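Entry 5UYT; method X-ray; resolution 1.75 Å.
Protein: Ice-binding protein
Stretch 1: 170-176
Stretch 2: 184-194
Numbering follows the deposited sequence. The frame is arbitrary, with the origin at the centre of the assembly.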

ATOM      1  N   ASN A 170     -12.855 -16.958  20.859  1.00 35.70           N
ATOM      2  CA  ASN A 170     -12.095 -17.869  21.720  1.00 36.97           C
ATOM      3  C   ASN A 170     -11.523 -19.032  20.925  1.00 36.55           C
ATOM      4  O   ASN A 170     -11.603 -20.189  21.344  1.00 36.80           O
ATOM      5  CB  ASN A 170     -12.938 -18.357  22.899  1.00 39.80           C
ATOM      6  CG  ASN A 170     -13.407 -17.213  23.763  1.00 41.16           C
ATOM      7  OD1 ASN A 170     -14.565 -17.150  24.120  1.00 44.15           O
ATOM      8  ND2 ASN A 170     -12.511 -16.283  24.073  1.00 40.99           N
ATOM      9  N   ALA A 171     -10.951 -18.698  19.762  1.00 34.58           N
ATOM     10  CA  ALA A 171     -10.279 -19.676  18.901  1.00 34.49           C
ATOM     11  C   ALA A 171      -9.187 -19.035  18.057  1.00 33.23           C
ATOM     12  O   ALA A 171      -9.153 -17.812  17.901  1.00 32.28           O
ATOM     13  CB  ALA A 171     -11.289 -20.367  17.987  1.00 34.84           C
ATOM     14  N   ALA A 172      -8.301 -19.873  17.520  1.00 32.71           N
ATOM     15  CA  ALA A 172      -7.213 -19.405  16.644  1.00 31.29           C
ATOM     16  C   ALA A 172      -7.682 -19.252  15.193  1.00 29.76           C
ATOM     17  O   ALA A 172      -8.765 -19.735  14.810  1.00 29.56           O
ATOM     18  CB  ALA A 172      -6.015 -20.358  16.734  1.00 32.18           C
ATOM     19  N   ILE A 173      -6.872 -18.549  14.406  1.00 28.15           N
ATOM     20  CA  ILE A 173      -7.078 -18.429  12.973  1.00 26.96           C
ATOM     21  C   ILE A 173      -5.792 -18.841  12.271  1.00 26.92           C
ATOM     22  O   ILE A 173      -4.709 -18.372  12.630  1.00 27.70           O
ATOM     23  CB  ILE A 173      -7.452 -16.980  12.560  1.00 26.19           C
ATOM     24  CG1 ILE A 173      -8.693 -16.518  13.342  1.00 26.23           C
ATOM     25  CG2 ILE A 173      -7.683 -16.902  11.031  1.00 24.79           C
ATOM     26  CD1 ILE A 173      -9.077 -15.064  13.093  1.00 26.38           C
ATOM     27  N   VAL A 174      -5.914 -19.704  11.268  1.00 26.44           N
ATOM     28  CA  VAL A 174      -4.761 -20.198  10.541  1.00 26.11           C
ATOM     29  C   VAL A 174      -5.069 -19.990   9.049  1.00 25.49           C
ATOM     30  O   VAL A 174      -6.060 -20.543   8.532  1.00 25.31           O
ATOM     31  CB  VAL A 174      -4.478 -21.698  10.823  1.00 26.91           C
ATOM     32  CG1 VAL A 174      -3.266 -22.166  10.012  1.00 26.72           C
ATOM     33  CG2 VAL A 174      -4.268 -21.972  12.319  1.00 27.60           C
ATOM     34  N   LEU A 175      -4.219 -19.210   8.379  1.00 25.34           N
ATOM     35  CA  LEU A 175      -4.383 -18.910   6.965  1.00 24.60           C
ATOM     36  C   LEU A 175      -3.203 -19.509   6.236  1.00 24.89           C
ATOM     37  O   LEU A 175      -2.072 -19.060   6.395  1.00 25.12           O
ATOM     38  CB  LEU A 175      -4.456 -17.387   6.737  1.00 24.41           C
ATOM     39  CG  LEU A 175      -5.548 -16.620   7.504  1.00 24.51           C
ATOM     40  CD1 LEU A 175      -5.548 -15.175   7.028  1.00 24.57           C
ATOM     41  CD2 LEU A 175      -6.929 -17.253   7.351  1.00 24.28           C
ATOM     42  N   GLN A 176      -3.472 -20.534   5.445  1.00 24.90           N
ATOM     43  CA  GLN A 176      -2.415 -21.307   4.814  1.00 25.50           C
ATOM     44  C   GLN A 176      -1.896 -20.627   3.535  1.00 25.41           C
ATOM     45  O   GLN A 176      -2.428 -19.598   3.126  1.00 25.41           O
ATOM     46  CB  GLN A 176      -2.939 -22.714   4.528  1.00 26.29           C
ATOM     47  CG  GLN A 176      -3.188 -23.577   5.769  1.00 26.93           C
ATOM     48  CD  GLN A 176      -3.586 -24.999   5.415  1.00 27.96           C
ATOM     49  OE1 GLN A 176      -2.914 -25.654   4.611  1.00 29.15           O
ATOM     50  NE2 GLN A 176      -4.682 -25.492   6.010  1.00 27.94           N
ATOM     51  N   ARG A 184     -10.885  -9.200   7.095  1.00 23.96           N
ATOM     52  CA  ARG A 184     -10.056  -9.114   8.292  1.00 24.43           C
ATOM     53  C   ARG A 184     -10.064 -10.465   8.986  1.00 24.86           C
ATOM     54  O   ARG A 184     -11.070 -11.203   8.905  1.00 25.17           O
ATOM     55  CB  ARG A 184     -10.628  -8.055   9.259  1.00 24.99           C
ATOM     56  CG  ARG A 184     -10.562  -6.620   8.734  1.00 25.24           C
ATOM     57  CD  ARG A 184     -11.312  -5.667   9.671  1.00 25.54           C
ATOM     58  NE  ARG A 184     -11.263  -4.277   9.182  1.00 25.33           N
ATOM     59  CZ  ARG A 184     -12.213  -3.698   8.440  1.00 25.80           C
ATOM     60  NH1 ARG A 184     -13.304  -4.372   8.099  1.00 26.02           N
ATOM     61  NH2 ARG A 184     -12.076  -2.428   8.029  1.00 25.67           N
ATOM     62  N   ALA A 185      -8.951 -10.807   9.643  1.00 24.84           N
ATOM     63  CA  ALA A 185      -8.925 -11.939  10.571  1.00 25.78           C
ATOM     64  C   ALA A 185      -8.803 -11.370  11.975  1.00 26.40           C
ATOM     65  O   ALA A 185      -7.791 -10.750  12.323  1.00 25.98           O
ATOM     66  CB  ALA A 185      -7.771 -12.906  10.249  1.00 25.57           C
ATOM     67  N   LEU A 186      -9.872 -11.545  12.748  1.00 26.70           N
ATOM     68  CA  LEU A 186     -10.008 -10.978  14.084  1.00 27.42           C
ATOM     69  C   LEU A 186     -10.360 -12.088  15.066  1.00 28.26           C
ATOM     70  O   LEU A 186     -11.339 -12.807  14.845  1.00 28.21           O
ATOM     71  CB  LEU A 186     -11.143  -9.940  14.094  1.00 28.17           C
ATOM     72  CG  LEU A 186     -11.119  -8.830  13.025  1.00 28.26           C
ATOM     73  CD1 LEU A 186     -12.445  -8.071  13.059  1.00 28.97           C
ATOM     74  CD2 LEU A 186      -9.944  -7.884  13.244  1.00 28.65           C
ATOM     75  N   SER A 187      -9.585 -12.209  16.145  1.00 28.47           N
ATOM     76  CA  SER A 187      -9.898 -13.162  17.236  1.00 29.61           C
ATOM     77  C   SER A 187     -10.133 -12.457  18.574  1.00 30.95           C
ATOM     78  O   SER A 187      -9.366 -11.567  18.960  1.00 31.49           O
ATOM     79  CB  SER A 187      -8.785 -14.199  17.405  1.00 29.54           C
ATOM     80  OG  SER A 187      -9.028 -15.028  18.570  1.00 30.60           O
ATOM     81  N   THR A 188     -11.166 -12.891  19.307  1.00 32.52           N
ATOM     82  CA  THR A 188     -11.465 -12.362  20.651  1.00 33.86           C
ATOM     83  C   THR A 188     -10.538 -12.926  21.727  1.00 34.44           C
ATOM     84  O   THR A 188     -10.540 -12.434  22.843  1.00 34.86           O
ATOM     85  CB  THR A 188     -12.915 -12.657  21.081  1.00 35.04           C
ATOM     86  OG1 THR A 188     -13.124 -14.068  21.039  1.00 35.69           O
ATOM     87  CG2 THR A 188     -13.903 -11.982  20.143  1.00 34.82           C
ATOM     88  N   THR A 189      -9.821 -14.000  21.389  1.00 34.16           N
ATOM     89  CA  THR A 189      -8.551 -14.453  22.010  1.00 34.51           C
ATOM     90  C   THR A 189      -8.209 -15.770  21.311  1.00 34.45           C
ATOM     91  O   THR A 189      -9.101 -16.615  21.079  1.00 34.50           O
ATOM     92  CB  THR A 189      -8.447 -14.570  23.605  1.00 36.81           C
ATOM     93  OG1 THR A 189      -8.256 -15.926  24.027  1.00 37.83           O
ATOM     94  CG2 THR A 189      -9.542 -13.906  24.386  1.00 36.95           C
ATOM     95  N   GLY A 190      -6.934 -15.913  20.955  1.00 33.55           N
ATOM     96  CA  GLY A 190      -6.417 -17.025  20.169  1.00 33.62           C
ATOM     97  C   GLY A 190      -5.319 -16.548  19.232  1.00 32.41           C
ATOM     98  O   GLY A 190      -5.322 -15.384  18.801  1.00 31.78           O
ATOM     99  N   ALA A 191      -4.390 -17.440  18.875  1.00 32.52           N
ATOM    100  CA  ALA A 191      -3.272 -17.074  17.978  1.00 31.57           C
ATOM    101  C   ALA A 191      -3.729 -16.823  16.533  1.00 30.67           C
ATOM    102  O   ALA A 191      -4.784 -17.313  16.109  1.00 30.31           O
ATOM    103  CB  ALA A 191      -2.201 -18.155  18.011  1.00 32.43           C
ATOM    104  N   ILE A 192      -2.952 -16.035  15.786  1.00 29.69           N
ATOM    105  CA  ILE A 192      -3.181 -15.893  14.347  1.00 29.27           C
ATOM    106  C   ILE A 192      -1.896 -16.326  13.642  1.00 29.20           C
ATOM    107  O   ILE A 192      -0.825 -15.795  13.922  1.00 30.29           O
ATOM    108  CB  ILE A 192      -3.560 -14.439  13.960  1.00 29.15           C
ATOM    109  CG1 ILE A 192      -4.890 -14.057  14.631  1.00 30.09           C
ATOM    110  CG2 ILE A 192      -3.619 -14.288  12.427  1.00 27.86           C
ATOM    111  CD1 ILE A 192      -5.268 -12.584  14.542  1.00 30.45           C
ATOM    112  N   THR A 193      -2.008 -17.275  12.716  1.00 28.70           N
ATOM    113  CA  THR A 193      -0.841 -17.799  12.009  1.00 29.11           C
ATOM    114  C   THR A 193      -1.105 -17.655  10.521  1.00 27.12           C
ATOM    115  O   THR A 193      -2.103 -18.195  10.010  1.00 26.77           O
ATOM    116  CB  THR A 193      -0.648 -19.294  12.347  1.00 30.96           C
ATOM    117  OG1 THR A 193      -0.528 -19.444  13.759  1.00 32.81           O
ATOM    118  CG2 THR A 193       0.617 -19.863  11.673  1.00 32.34           C
ATOM    119  N   VAL A 194      -0.258 -16.900   9.817  1.00 26.48           N
ATOM    120  CA  VAL A 194      -0.437 -16.737   8.381  1.00 25.11           C
ATOM    121  C   VAL A 194       0.845 -17.138   7.642  1.00 25.40           C
ATOM    122  O   VAL A 194       1.938 -16.954   8.150  1.00 26.00           O
ATOM    123  CB  VAL A 194      -0.882 -15.294   8.002  1.00 24.64           C
ATOM    124  CG1 VAL A 194      -2.164 -14.929   8.742  1.00 24.55           C
ATOM    125  CG2 VAL A 194       0.229 -14.258   8.265  1.00 24.83           C
TER
HETATM  126  O   HOH W   1      -3.111 -19.595  14.802  1.00 35.06           O

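The contact is built on a short parallel ladder. Strand 173-175 runs beside strand 192-194 with axes 3° apart and 4.8 Å at closest approach, so Ile-173 pairs with Ile-192, Val-174 with Thr-193 and Leu-175 with Val-194. The hydrogen bonds step along the ladder: Ile-173 N gives to Ala-191 O at 3.0 Å, Thr-193 N to Ile-173 O at 2.9 Å, and Leu-175 N to Thr-193 O at 2.9 Å, all nearly straight. Between these rungs, CA-H groups lean on the same carbonyls, as where Val-174 CA lies 3.4 Å from Thr-193 O. The first rule is one of register: paired residues put their side chains on the same face at the same level, with CA atoms 4.7 to 4.8 Å apart.

The strand alternation then sorts the side chains. Ile-173, Leu-175, Ile-192 and Val-194 share one face, and all four are buried; Val-174 and Thr-193 occupy the other and stay partly exposed. On the buried face, Leu-175 CD1 meets Val-194 CG1 at 3.8 Å, a snug methyl-to-methyl fit, whereas Ile-173 CB and Ile-192 CG1 are more loosely apposed at 4.4 Å.

Ile-173 is the principal bump, with the largest area covered by the other stretch. With chi1 in m and chi2 in t its chain is extended, and the tip rises off the sheet, not over its ladder partner, to reach strand 184-187, which runs at 153° to strand 173-175, roughly antiparallel, with the axes no closer than 8.6 Å. A side chain has to bridge such a gap. The receiving hollow is floored by small groups: Ile-173 CD1 lies 3.8 Å from Ala-185 CB and 3.6 Å from Leu-186 N, so the methyl rests against the backbone as well as a single-carbon side chain. Leu-186 itself points away, leaving this space to the isoleucine. The long side chain thus meets a facing strand that offers it little bulk.

Before the ladder, in the loop at 170-172, the contact becomes more polar. Ser-187 points toward the first stretch and its OG donates to Ala-171 O at 2.9 Å; the same OG accepts a weak bond from Thr-189 N at 3.1 Å, tying the turn to the strand that precedes it. At the outer end, Asn-170 N donates to Thr-188 OG1 at 2.9 Å. The side chain of Asn-170 starts away from the contact but bends back, bringing ND2 to 3.8 Å from Thr-189 CG2.

Gly-190 marks where no bump is allowed. A CB there would point toward the first stretch and stand 2.2 Å from Ala-171 O, a clash, and its backbone angles alone already call for glycine. The absent side chain lets Ala-171 O come within 3.6 Å of Gly-190 CA.

On the more open face a water fills the groove beside Thr-193: water 1 donates to Ile-173 O at 3.0 Å and is hydrogen-bonded to Thr-193 OG1 at 2.8 Å, so solvent completes the surface there.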